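Local atomic coordinates of FAD:protein FMN transferase (Pseudomonas stutzeri ATCC 14405 = CCUG 16156, PDB entry 5MGY), a protein that probably transfers FMN from FAD to a threonine side chain of target proteins, in a magnesium-dependent reaction that releases AMP. Residues Tyr22-Tyr26 against Leu38-Glu43; Ala70-Met76 against Asp143-Val149; Asp99-Leu105 against Ala129-Gln135; Lys172-Ser178 against Glu190-Pro194; Leu286-Glu290 against Thr309-Ala313. All coordinates share one frame; numbering follows the deposited sequence.

Contact 1 (Tyr22-Tyr26 against Leu38-Glu43); sequences YTVKY and LHGEVE. Unlike the reference sequence in segment 38-43: Gly40 (reference Ser).
Leu38 sets a methyl group on the ring of Tyr26: its CD1 lies over the centre of one face, 3.8 Å from the nearest ring atom, Tyr26 CZ, in a CH-pi contact. Tyr26 turns this face to the helix with CG lodged between its backbone N and carbonyl carbon (chi1 74°), while its hydroxyl is hydrogen-bonded to the carbonyl O of Pro33. His39 follows, and the end of its imidazole comes close to the Tyr22 hydroxyl, with His39 CE1 3.4 Å from Tyr22 OH in an oblique approach; the same imidazole also meets the ring of Phe13 on strand 9-16. Helix 35-53 is thus laid on one face of the antiparallel sheet of the ApbE fold, and strand 21-28 presents Tyr22, Val24 and Tyr26, every second residue, to it. The two short segments run at 139° to each other, their axes 10.5 Å apart. One turn beyond Leu38, Val42 divides its two methyls between Val24 and Tyr22, alternate residues of the strand. Val42 CG2 meets Val24 CG2 at 4.1 Å, and Val42 CG1 rests over one face of the Tyr22 ring, displaced toward the rim, 3.9 Å from Tyr22 CE2. Glu43 then bends at its second torsion and carries its carboxylate to the edge of that same ring. There Tyr22 OH donates a hydrogen bond to Glu43 OE2 (2.6 Å), coming in 38° above the carboxylate plane.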
# COMPACT_ATOMS: atom_id res chain seq x y z
N TYR A 22 13.11 3.20 4.36
CA TYR A 22 12.29 4.34 4.75
C TYR A 22 13.14 5.61 4.87
O TYR A 22 14.36 5.57 5.03
CB TYR A 22 11.55 4.07 6.07
CG TYR A 22 12.45 3.87 7.28
CD1 TYR A 22 12.83 2.61 7.68
CD2 TYR A 22 12.89 4.96 8.03
CE1 TYR A 22 13.64 2.42 8.80
CE2 TYR A 22 13.69 4.78 9.15
CZ TYR A 22 14.07 3.51 9.54
OH TYR A 22 14.89 3.32 10.63
N THR A 23 12.48 6.74 4.79
CA THR A 23 13.12 8.00 4.99
C THR A 23 12.12 8.95 5.62
O THR A 23 11.01 9.08 5.13
CB THR A 23 13.64 8.57 3.66
OG1 THR A 23 14.67 7.72 3.16
CG2 THR A 23 14.22 9.99 3.83
N VAL A 24 12.53 9.60 6.69
CA VAL A 24 11.76 10.61 7.35
C VAL A 24 12.53 11.91 7.21
O VAL A 24 13.74 11.96 7.36
CB VAL A 24 11.59 10.28 8.84
CG1 VAL A 24 10.82 11.38 9.58
CG2 VAL A 24 10.85 8.96 9.00
N LYS A 25 11.80 12.95 6.92
CA LYS A 25 12.31 14.28 6.94
C LYS A 25 11.37 15.17 7.72
O LYS A 25 10.17 15.07 7.60
CB LYS A 25 12.40 14.81 5.51
CG LYS A 25 13.42 14.10 4.61
CD LYS A 25 13.46 14.80 3.27
CE LYS A 25 14.35 14.07 2.30
NZ LYS A 25 14.48 14.86 1.03
N TYR A 26 11.90 16.05 8.54
CA TYR A 26 11.08 16.93 9.34
C TYR A 26 11.76 18.21 9.75
O TYR A 26 12.99 18.29 9.80
CB TYR A 26 10.60 16.19 10.58
CG TYR A 26 11.65 15.97 11.66
CD1 TYR A 26 12.67 15.02 11.50
CD2 TYR A 26 11.59 16.69 12.85
CE1 TYR A 26 13.61 14.82 12.50
CE2 TYR A 26 12.54 16.48 13.85
CZ TYR A 26 13.55 15.57 13.67
OH TYR A 26 14.45 15.41 14.65
N LEU A 38 13.35 10.18 17.15
CA LEU A 38 12.39 9.80 16.14
C LEU A 38 12.81 8.55 15.40
O LEU A 38 12.01 7.72 15.09
CB LEU A 38 12.16 10.91 15.13
CG LEU A 38 11.51 12.14 15.72
CD1 LEU A 38 10.93 13.04 14.68
CD2 LEU A 38 10.35 11.80 16.55
N HIS A 39 14.10 8.41 15.19
CA HIS A 39 14.60 7.23 14.54
C HIS A 39 14.26 5.99 15.37
O HIS A 39 13.86 5.00 14.82
CB HIS A 39 16.08 7.39 14.41
CG HIS A 39 16.71 6.52 13.39
ND1 HIS A 39 16.71 5.15 13.49
CD2 HIS A 39 17.40 6.83 12.28
CE1 HIS A 39 17.37 4.64 12.46
NE2 HIS A 39 17.79 5.64 11.71
N GLY A 40 14.37 6.07 16.68
CA GLY A 40 13.93 5.01 17.57
C GLY A 40 12.41 4.85 17.66
O GLY A 40 11.95 3.72 17.77
N GLU A 41 11.64 5.94 17.63
CA GLU A 41 10.16 5.83 17.56
C GLU A 41 9.67 5.13 16.24
O GLU A 41 8.77 4.30 16.26
CB GLU A 41 9.51 7.21 17.72
CG GLU A 41 9.57 7.79 19.14
CD GLU A 41 8.37 7.43 20.01
OE1 GLU A 41 7.33 6.94 19.51
OE2 GLU A 41 8.43 7.72 21.21
N VAL A 42 10.36 5.45 15.15
CA VAL A 42 10.04 4.85 13.87
C VAL A 42 10.43 3.39 13.84
O VAL A 42 9.79 2.58 13.17
CB VAL A 42 10.68 5.57 12.65
CG1 VAL A 42 10.49 4.76 11.36
CG2 VAL A 42 10.04 6.93 12.43
N GLU A 43 11.51 3.04 14.52
CA GLU A 43 11.96 1.67 14.48
C GLU A 43 11.09 0.79 15.33
O GLU A 43 10.86 -0.35 15.00
CB GLU A 43 13.40 1.58 14.92
CG GLU A 43 14.16 0.46 14.21
CD GLU A 43 14.74 0.91 12.88
OE1 GLU A 43 14.58 0.20 11.89
OE2 GLU A 43 15.40 1.98 12.85

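Contact 2 (Ala70-Met76 against Asp143-Val149); sequences AGSCEPM and DRLCKAV
Cys73 is joined to Cys146 by a disulfide, with Cys73 SG 2.1 Å from Cys146 SG and a torsion of 117° about the S-S bond. In both residues the sulfur stands beside the backbone N, and the bridge spans a non-hydrogen-bonded antiparallel pair. Cys73 CB also lies over one face of the Arg144 guanidinium, offset toward its rim and 3.5 Å from Arg144 NH2; the other arm, Arg144 NH1, forms a salt bridge with Asp141. Strand 73-75 is an edge of a small three-stranded antiparallel sheet in which strand 144-147 is central and strand 138-141 forms the far edge. Such a covalent tie is consistent with a lipoprotein exported to the oxidising periplasm. Leu145 and Glu74 form the adjoining hydrogen-bonded pair: Leu145 N reaches Glu74 O at 3.0 Å, and Glu74 N reaches Leu145 O at 3.1 Å. The Leu145 side chain turns to the face opposite the disulfide, where Leu145 CB meets Met76 CG at 3.8 Å. Phe65, Val80 and Val84, from the helices 61-67 and 78-93, extend this apolar layer. Farther along, Lys147 N donates to Ser72 O at 2.8 Å in a nearly straight bond (167° at the hydrogen). The Lys147 chain runs past Ser72, CG 3.8 Å from Ser72 O, and its ammonium group is held by the carbonyl oxygens of Phe65, Leu68 and Leu151.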
# COMPACT_ATOMS: atom_id res chain seq x y z
N ALA A 70 -10.51 -23.86 9.71
CA ALA A 70 -11.86 -23.32 9.57
C ALA A 70 -12.69 -23.35 10.82
O ALA A 70 -12.59 -24.26 11.60
CB ALA A 70 -12.60 -24.08 8.50
N GLY A 71 -13.53 -22.35 10.99
CA GLY A 71 -14.36 -22.23 12.19
C GLY A 71 -13.73 -21.58 13.40
O GLY A 71 -14.45 -21.33 14.35
N SER A 72 -12.43 -21.27 13.37
CA SER A 72 -11.75 -20.68 14.51
C SER A 72 -12.09 -19.22 14.74
O SER A 72 -12.21 -18.49 13.79
CB SER A 72 -10.25 -20.80 14.35
OG SER A 72 -9.85 -22.15 14.50
N CYS A 73 -12.32 -18.85 16.01
CA CYS A 73 -12.17 -17.50 16.57
C CYS A 73 -10.92 -17.50 17.46
O CYS A 73 -10.70 -18.41 18.24
CB CYS A 73 -13.39 -17.07 17.38
SG CYS A 73 -14.86 -16.80 16.33
N GLU A 74 -10.09 -16.49 17.31
CA GLU A 74 -8.82 -16.41 17.97
C GLU A 74 -8.57 -14.97 18.38
O GLU A 74 -8.72 -14.06 17.55
CB GLU A 74 -7.76 -16.87 17.03
CG GLU A 74 -6.35 -16.77 17.58
CD GLU A 74 -5.95 -17.91 18.53
OE1 GLU A 74 -6.81 -18.78 18.84
OE2 GLU A 74 -4.76 -17.99 18.92
N PRO A 75 -8.16 -14.74 19.65
CA PRO A 75 -7.86 -13.33 20.02
C PRO A 75 -6.70 -12.75 19.19
O PRO A 75 -5.74 -13.48 18.85
CB PRO A 75 -7.53 -13.41 21.52
CG PRO A 75 -8.01 -14.73 21.97
CD PRO A 75 -7.93 -15.64 20.79
N MET A 76 -6.82 -11.48 18.82
CA MET A 76 -5.80 -10.80 17.99
C MET A 76 -5.55 -9.39 18.45
O MET A 76 -6.46 -8.70 18.96
CB MET A 76 -6.19 -10.73 16.49
CG MET A 76 -6.38 -12.05 15.77
SD MET A 76 -4.88 -13.00 15.67
CE MET A 76 -4.05 -12.09 14.42
N ASP A 143 -12.55 -8.76 20.67
CA ASP A 143 -11.13 -8.71 20.44
C ASP A 143 -10.70 -9.96 19.67
O ASP A 143 -9.50 -10.25 19.58
CB ASP A 143 -10.40 -8.59 21.77
CG ASP A 143 -10.62 -9.86 22.73
OD1 ASP A 143 -11.81 -10.30 22.95
OD2 ASP A 143 -9.60 -10.40 23.26
N ARG A 144 -11.66 -10.72 19.13
CA ARG A 144 -11.33 -11.93 18.36
C ARG A 144 -11.51 -11.69 16.86
O ARG A 144 -12.36 -10.88 16.48
CB ARG A 144 -12.18 -13.12 18.82
CG ARG A 144 -11.89 -13.59 20.24
CD ARG A 144 -13.15 -13.81 21.07
NE ARG A 144 -13.79 -15.11 20.83
CZ ARG A 144 -15.01 -15.31 20.30
NH1 ARG A 144 -15.80 -14.28 19.96
NH2 ARG A 144 -15.47 -16.56 20.13
N LEU A 145 -10.69 -12.36 16.03
CA LEU A 145 -10.89 -12.46 14.59
C LEU A 145 -11.42 -13.83 14.33
O LEU A 145 -10.82 -14.77 14.79
CB LEU A 145 -9.59 -12.44 13.83
CG LEU A 145 -9.05 -11.27 13.05
CD1 LEU A 145 -7.99 -11.75 12.09
CD2 LEU A 145 -10.20 -10.60 12.33
N CYS A 146 -12.45 -13.95 13.51
CA CYS A 146 -13.04 -15.24 13.22
C CYS A 146 -12.88 -15.58 11.77
O CYS A 146 -12.88 -14.70 10.90
CB CYS A 146 -14.48 -15.24 13.63
SG CYS A 146 -14.56 -14.91 15.39
N LYS A 147 -12.73 -16.88 11.50
CA LYS A 147 -12.69 -17.33 10.14
C LYS A 147 -13.58 -18.52 9.89
O LYS A 147 -13.44 -19.53 10.58
CB LYS A 147 -11.25 -17.60 9.71
CG LYS A 147 -10.56 -18.77 10.35
CD LYS A 147 -9.08 -18.55 10.18
CE LYS A 147 -8.33 -19.80 9.89
NZ LYS A 147 -6.89 -19.52 9.66
N ALA A 148 -14.46 -18.40 8.89
CA ALA A 148 -15.40 -19.46 8.53
C ALA A 148 -14.85 -20.53 7.59
O ALA A 148 -15.42 -21.60 7.51
CB ALA A 148 -16.61 -18.87 7.95
N VAL A 149 -13.76 -20.23 6.88
CA VAL A 149 -13.02 -21.18 6.07
C VAL A 149 -11.55 -21.10 6.49
O VAL A 149 -11.20 -20.21 7.21
CB VAL A 149 -13.16 -20.86 4.53
CG1 VAL A 149 -14.62 -20.63 4.09
CG2 VAL A 149 -12.31 -19.69 4.11

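Contact 3 (Asp99-Leu105 against Ala129-Gln135); sequences DLTLEPL and ARALTGQ
Ala129 pushes its CB into the hollow between Pro104 and Leu105, meeting Leu105 CD2 at 3.9 Å and lying 4.3 Å from Pro104 CB. The Pro104 ring is a bump of its own, its CG resting against Leu132. Leu105 forks against the 129-133 part of the chain: while CD2 takes Ala129, CD1 touches both Arg130 CG and the methyl of Thr133. That methyl fills the next recess, with Thr133 CG2 3.3 Å from Thr101 O. The hydroxyl of Thr133 is turned the other way and is hydrogen-bonded to Arg130 O within its own segment, leaving the methyl to face the 99-105 segment. Beyond it comes Gly134, which lies against Thr101 without a side chain, and the polar part of the contact begins. Gly134 N donates to Thr101 OG1 at 2.8 Å, and Thr101 OG1 in turn donates to Asp99 OD2 at 2.6 Å, from 40° above the carboxylate plane. With Thr101 N bonding to the same oxygen on the same face, Asp99 closes an Asx turn. Gln135 bends at its second torsion to lie along this turn; its amide approaches Leu100, with a weak bond from Leu100 N to Gln135 OE1 and Leu100 CD1 3.8 Å from Gln135 NE2. This Asx turn lies in a loop near the magnesium site, the Leu100 side chain about 4 Å from that of the metal ligand Ser157.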
# COMPACT_ATOMS: atom_id res chain seq x y z
N ASP A 99 -8.68 -7.47 -1.51
CA ASP A 99 -8.88 -8.68 -0.71
C ASP A 99 -7.61 -9.03 0.12
O ASP A 99 -6.51 -9.35 -0.41
CB ASP A 99 -9.30 -9.85 -1.66
CG ASP A 99 -10.19 -10.93 -0.98
OD1 ASP A 99 -11.20 -11.34 -1.57
OD2 ASP A 99 -9.91 -11.35 0.15
N LEU A 100 -7.77 -9.05 1.42
CA LEU A 100 -6.69 -9.56 2.31
C LEU A 100 -6.44 -11.09 2.33
O LEU A 100 -5.48 -11.52 2.95
CB LEU A 100 -6.98 -9.13 3.75
CG LEU A 100 -7.15 -7.62 3.92
CD1 LEU A 100 -7.68 -7.28 5.27
CD2 LEU A 100 -5.81 -6.93 3.73
N THR A 101 -7.27 -11.89 1.65
CA THR A 101 -7.33 -13.29 1.86
C THR A 101 -6.76 -14.06 0.70
O THR A 101 -7.15 -15.19 0.44
CB THR A 101 -8.78 -13.77 2.12
OG1 THR A 101 -9.58 -13.79 0.95
CG2 THR A 101 -9.45 -12.88 3.08
N LEU A 102 -5.76 -13.50 0.05
CA LEU A 102 -5.22 -14.19 -1.13
C LEU A 102 -4.02 -15.07 -0.84
O LEU A 102 -3.50 -15.70 -1.76
CB LEU A 102 -4.86 -13.16 -2.21
CG LEU A 102 -6.00 -12.69 -3.13
CD1 LEU A 102 -7.40 -12.80 -2.55
CD2 LEU A 102 -5.71 -11.24 -3.49
N GLU A 103 -3.60 -15.15 0.41
CA GLU A 103 -2.34 -15.85 0.69
C GLU A 103 -2.25 -17.27 0.12
O GLU A 103 -1.19 -17.65 -0.35
CB GLU A 103 -2.01 -15.82 2.20
CG GLU A 103 -0.71 -16.50 2.62
CD GLU A 103 0.49 -15.59 2.92
OE1 GLU A 103 0.74 -14.50 2.33
OE2 GLU A 103 1.27 -16.06 3.77
N PRO A 104 -3.36 -18.05 0.13
CA PRO A 104 -3.32 -19.36 -0.50
C PRO A 104 -3.16 -19.32 -1.99
O PRO A 104 -2.56 -20.23 -2.54
CB PRO A 104 -4.67 -19.96 -0.14
CG PRO A 104 -5.12 -19.21 1.09
CD PRO A 104 -4.64 -17.81 0.81
N LEU A 105 -3.67 -18.29 -2.67
CA LEU A 105 -3.45 -18.23 -4.11
C LEU A 105 -2.06 -17.69 -4.35
O LEU A 105 -1.41 -18.08 -5.33
CB LEU A 105 -4.48 -17.36 -4.80
CG LEU A 105 -5.90 -17.87 -4.79
CD1 LEU A 105 -6.84 -16.72 -5.12
CD2 LEU A 105 -6.05 -18.98 -5.79
N ALA A 129 -7.88 -23.80 -3.74
CA ALA A 129 -7.38 -22.65 -3.02
C ALA A 129 -8.40 -21.50 -2.95
O ALA A 129 -8.56 -20.90 -1.91
CB ALA A 129 -6.05 -22.20 -3.60
N ARG A 130 -9.14 -21.22 -4.02
CA ARG A 130 -10.18 -20.19 -3.95
C ARG A 130 -11.22 -20.50 -2.90
O ARG A 130 -11.79 -19.59 -2.33
CB ARG A 130 -10.83 -19.91 -5.32
CG ARG A 130 -10.39 -18.58 -5.97
CD ARG A 130 -11.15 -18.23 -7.25
NE ARG A 130 -11.23 -19.43 -8.10
CZ ARG A 130 -12.31 -20.21 -8.32
NH1 ARG A 130 -13.51 -19.93 -7.81
NH2 ARG A 130 -12.17 -21.29 -9.09
N ALA A 131 -11.49 -21.77 -2.64
CA ALA A 131 -12.44 -22.11 -1.54
C ALA A 131 -11.91 -21.78 -0.14
O ALA A 131 -12.71 -21.63 0.75
CB ALA A 131 -12.86 -23.56 -1.62
N LEU A 132 -10.58 -21.63 0.03
CA LEU A 132 -9.98 -21.07 1.26
C LEU A 132 -9.83 -19.54 1.30
O LEU A 132 -9.17 -19.01 2.22
CB LEU A 132 -8.58 -21.68 1.51
CG LEU A 132 -8.45 -23.21 1.38
CD1 LEU A 132 -7.01 -23.74 1.58
CD2 LEU A 132 -9.52 -23.82 2.31
N THR A 133 -10.43 -18.85 0.32
CA THR A 133 -10.33 -17.40 0.24
C THR A 133 -11.69 -16.83 0.45
O THR A 133 -12.67 -17.58 0.55
CB THR A 133 -9.75 -16.91 -1.10
OG1 THR A 133 -10.65 -17.21 -2.15
CG2 THR A 133 -8.42 -17.54 -1.42
N GLY A 134 -11.73 -15.50 0.59
CA GLY A 134 -12.97 -14.72 0.69
C GLY A 134 -13.18 -13.87 1.93
O GLY A 134 -13.66 -14.37 2.93
N GLN A 135 -12.91 -12.57 1.83
CA GLN A 135 -13.19 -11.52 2.86
C GLN A 135 -14.49 -11.68 3.61
O GLN A 135 -14.57 -11.38 4.78
CB GLN A 135 -13.18 -10.13 2.17
CG GLN A 135 -13.15 -8.90 3.08
CD GLN A 135 -11.72 -8.33 3.30
OE1 GLN A 135 -10.96 -8.08 2.33
NE2 GLN A 135 -11.36 -8.11 4.62

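Contact 4 (Lys172-Ser178 against Glu190-Pro194); sequences KALGVQS and EGRKP
Above the plane of the Glu190 carboxylate stands the ammonium group of Lys172, 40° out of that plane, in a salt bridge with Lys172 NZ 3.1 Å from Glu190 OE2. Both chains are extended beyond CG and cross at about a right angle. Tyr179 OH makes a second, weak hydrogen bond to the same carboxylate oxygen. A second flat group in the contact is the backbone carbonyl of Arg192: Ser178 OG donates to Arg192 O at 2.8 Å from well above the carbonyl plane, 64° out of it. A chi1 of 170° swings OG away from the backbone N of Ser178 toward Arg192 O; the same hydroxyl is also hydrogen-bonded to Trp199 NE1. Between these two polar links the chain has left helix 159-173 through a Schellman motif with Gly175 as C-prime residue, and has turned toward strand 179-183. That strand pairs with 186-190 as a beta hairpin, so the 178 and 190-192 positions flank its open end. Here the backbones come close, with Ser178 CA 3.3 Å from Glu190 O in a CA-H...O contact, and Gly191, lacking a side chain, passes Ser178 with its CA 4.2 Å from Ser178 CA. Gly191 N is hydrogen-bonded to Asp220 OD2.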
# COMPACT_ATOMS: atom_id res chain seq x y z
N LYS A 172 3.38 13.90 15.23
CA LYS A 172 2.43 14.91 15.68
C LYS A 172 2.35 14.89 17.17
O LYS A 172 2.40 15.93 17.80
CB LYS A 172 1.05 14.74 15.07
CG LYS A 172 0.97 15.25 13.66
CD LYS A 172 -0.40 15.08 13.00
CE LYS A 172 -0.20 15.43 11.52
NZ LYS A 172 -1.46 15.61 10.79
N ALA A 173 2.26 13.72 17.76
CA ALA A 173 2.13 13.63 19.20
C ALA A 173 3.36 14.25 19.93
O ALA A 173 3.22 14.87 20.99
CB ALA A 173 1.86 12.19 19.63
N LEU A 174 4.53 14.12 19.32
CA LEU A 174 5.76 14.72 19.80
C LEU A 174 5.98 16.15 19.32
O LEU A 174 7.09 16.63 19.35
CB LEU A 174 6.96 13.88 19.35
CG LEU A 174 7.05 12.47 19.91
CD1 LEU A 174 8.28 11.77 19.38
CD2 LEU A 174 7.10 12.45 21.43
N GLY A 175 4.94 16.86 18.87
CA GLY A 175 5.07 18.30 18.55
C GLY A 175 5.44 18.72 17.14
O GLY A 175 5.31 19.90 16.85
N VAL A 176 5.85 17.78 16.27
CA VAL A 176 6.33 18.08 14.89
C VAL A 176 5.16 18.52 14.01
O VAL A 176 4.08 17.99 14.06
CB VAL A 176 7.05 16.86 14.27
CG1 VAL A 176 7.53 17.12 12.85
CG2 VAL A 176 8.22 16.41 15.13
N GLN A 177 5.40 19.53 13.21
CA GLN A 177 4.34 20.07 12.38
C GLN A 177 4.56 19.85 10.91
O GLN A 177 3.61 19.68 10.18
CB GLN A 177 4.16 21.57 12.65
CG GLN A 177 3.24 21.83 13.83
CD GLN A 177 3.17 23.32 14.15
OE1 GLN A 177 2.13 23.99 14.01
NE2 GLN A 177 4.30 23.85 14.59
N SER A 178 5.82 19.86 10.49
CA SER A 178 6.12 19.77 9.10
C SER A 178 7.06 18.60 8.90
O SER A 178 8.05 18.48 9.61
CB SER A 178 6.69 21.08 8.66
OG SER A 178 7.18 20.89 7.37
N GLU A 190 3.30 16.95 5.11
CA GLU A 190 2.48 18.05 5.63
C GLU A 190 3.32 19.22 6.06
O GLU A 190 4.52 19.09 6.24
CB GLU A 190 1.68 17.57 6.80
CG GLU A 190 0.59 18.50 7.24
CD GLU A 190 -0.56 17.78 7.86
OE1 GLU A 190 -1.50 18.49 8.22
OE2 GLU A 190 -0.52 16.52 8.01
N GLY A 191 2.70 20.39 6.15
CA GLY A 191 3.39 21.61 6.46
C GLY A 191 4.23 22.12 5.31
O GLY A 191 4.07 21.72 4.16
N ARG A 192 5.13 23.04 5.68
CA ARG A 192 6.06 23.65 4.75
C ARG A 192 7.44 23.63 5.33
O ARG A 192 7.59 23.52 6.50
CB ARG A 192 5.59 25.07 4.43
CG ARG A 192 4.29 25.07 3.61
CD ARG A 192 3.80 26.45 3.25
NE ARG A 192 2.85 26.46 2.14
CZ ARG A 192 3.16 26.37 0.84
NH1 ARG A 192 4.42 26.19 0.44
NH2 ARG A 192 2.20 26.43 -0.08
N LYS A 193 8.46 23.71 4.49
CA LYS A 193 9.85 23.84 4.97
C LYS A 193 10.08 25.28 5.54
O LYS A 193 9.24 26.16 5.41
CB LYS A 193 10.84 23.43 3.86
CG LYS A 193 10.67 22.01 3.36
CD LYS A 193 11.70 21.54 2.31
CE LYS A 193 11.09 20.83 1.07
NZ LYS A 193 12.03 19.86 0.41
N PRO A 194 11.21 25.50 6.25
CA PRO A 194 11.40 26.80 6.89
C PRO A 194 11.41 28.00 5.91
O PRO A 194 10.74 28.98 6.20
CB PRO A 194 12.75 26.63 7.59
CG PRO A 194 12.87 25.15 7.79
CD PRO A 194 12.36 24.61 6.51

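Contact 5 (Leu286-Glu290 against Thr309-Ala313); sequences LALAE and TSTKA
Thr311 faces helix 267-292 with its CB and its methyl branch. Its CB lies beside the Glu290 carboxylate, 4.0 Å from Glu290 OE1, the two side chains sliding past each other in opposite directions. From CB the methyl branch turns into the apolar surface of the helix: Thr311 CG2 is 3.7 Å from Ala289 CB and 4.1 Å from Leu286 CD2. The hydroxyl branch points elsewhere. With Thr311 OG1 set between its backbone N and carbonyl carbon (chi1 66°), it is hydrogen-bonded to Ile294 O and also to Phe314 N; the second bond caps helix 312-318, with Thr311 at the N-cap. Leu286 widens the apolar patch by extending its other branch to the preceding strand, Leu286 CD1 lying 3.8 Å from Thr309 CG2, with the two side chains at about a right angle. Strand 306-310 is an outermost strand of the eight-stranded antiparallel sheet, so the contact seats helix 267-292 against that edge and against the turn into the C-terminal helix. Glu290, bent at its second torsion, brings OE2 toward Lys312 N, although the position of this oxygen is doubtful. The chemistry is therefore divided: methyl groups carry the packing and the Thr311 hydroxyl does the capping, while any effect of the helix end on the Glu290 carboxylate must stay as doubtful as its modelled position.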
# COMPACT_ATOMS: atom_id res chain seq x y z
N LEU A 286 -10.20 3.24 -13.91
CA LEU A 286 -10.77 4.58 -14.18
C LEU A 286 -12.25 4.86 -13.85
O LEU A 286 -12.61 5.95 -13.36
CB LEU A 286 -10.56 4.92 -15.63
CG LEU A 286 -9.35 5.81 -15.77
CD1 LEU A 286 -8.92 5.77 -17.24
CD2 LEU A 286 -9.70 7.23 -15.27
N ALA A 287 -13.10 3.88 -14.17
CA ALA A 287 -14.52 4.01 -13.94
C ALA A 287 -14.74 4.08 -12.45
O ALA A 287 -15.42 5.03 -11.99
CB ALA A 287 -15.31 2.88 -14.60
N LEU A 288 -14.14 3.12 -11.69
CA LEU A 288 -14.24 3.09 -10.20
C LEU A 288 -13.70 4.39 -9.63
O LEU A 288 -14.38 5.08 -8.85
CB LEU A 288 -13.50 1.87 -9.59
CG LEU A 288 -13.64 1.75 -8.06
CD1 LEU A 288 -14.95 1.10 -7.66
CD2 LEU A 288 -12.47 0.99 -7.49
N ALA A 289 -12.51 4.74 -10.07
CA ALA A 289 -11.90 5.92 -9.53
C ALA A 289 -12.78 7.15 -9.69
O ALA A 289 -12.95 7.88 -8.71
CB ALA A 289 -10.52 6.15 -10.11
N GLU A 290 -13.38 7.32 -10.89
CA GLU A 290 -14.32 8.42 -11.17
C GLU A 290 -15.62 8.27 -10.36
O GLU A 290 -16.14 9.27 -9.81
CB GLU A 290 -14.64 8.50 -12.65
CG GLU A 290 -14.49 9.89 -13.21
CD GLU A 290 -13.05 10.28 -13.46
OE1 GLU A 290 -12.33 9.50 -14.11
OE2 GLU A 290 -12.65 11.37 -13.01
N THR A 309 -3.22 8.74 -17.79
CA THR A 309 -4.58 9.23 -17.61
C THR A 309 -4.75 9.59 -16.14
O THR A 309 -4.32 8.89 -15.28
CB THR A 309 -5.61 8.16 -18.08
OG1 THR A 309 -5.06 7.43 -19.20
CG2 THR A 309 -6.96 8.81 -18.42
N SER A 310 -5.37 10.71 -15.88
CA SER A 310 -5.57 11.23 -14.55
C SER A 310 -7.08 11.27 -14.35
O SER A 310 -7.80 11.17 -15.29
CB SER A 310 -4.86 12.62 -14.40
OG SER A 310 -5.52 13.69 -15.10
N THR A 311 -7.56 11.33 -13.12
CA THR A 311 -8.98 11.41 -12.90
C THR A 311 -9.33 12.84 -12.74
O THR A 311 -8.48 13.72 -12.74
CB THR A 311 -9.41 10.65 -11.62
OG1 THR A 311 -8.85 11.30 -10.45
CG2 THR A 311 -8.98 9.17 -11.71
N LYS A 312 -10.61 13.04 -12.58
CA LYS A 312 -11.21 14.31 -12.30
C LYS A 312 -10.77 14.88 -10.96
O LYS A 312 -10.38 16.04 -10.90
CB LYS A 312 -12.71 14.10 -12.33
CG LYS A 312 -13.55 15.33 -12.12
CD LYS A 312 -15.04 15.00 -12.18
CE LYS A 312 -15.43 14.38 -13.53
NZ LYS A 312 -16.90 14.32 -13.71
N ALA A 313 -10.83 14.06 -9.90
CA ALA A 313 -10.42 14.48 -8.54
C ALA A 313 -8.94 14.84 -8.53
O ALA A 313 -8.55 15.80 -7.86
CB ALA A 313 -10.73 13.40 -7.50

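The contacts fall into two touching pairs and one that stands apart. Contacts 1 and 4, with centres 13 Å apart, share a hydrophobic seam in which Leu38 CD2 lies 3.5 Å from Leu174 CD1 and Val176 leans on Tyr26. Contacts 2 and 3, 15 Å apart between centres, meet where Val149 CG2 lies 3.7 Å from Leu132 O; contact 3 falls in the chain between the two strands that contact 2 joins. Contact 5 reaches the same eight-stranded sheet as contact 1, yet their centres are 33 Å apart. Contact 3 comes near the magnesium ion held by Ser157, Asp271 and Thr275: the Leu100 side chain is about 9 Å from the metal.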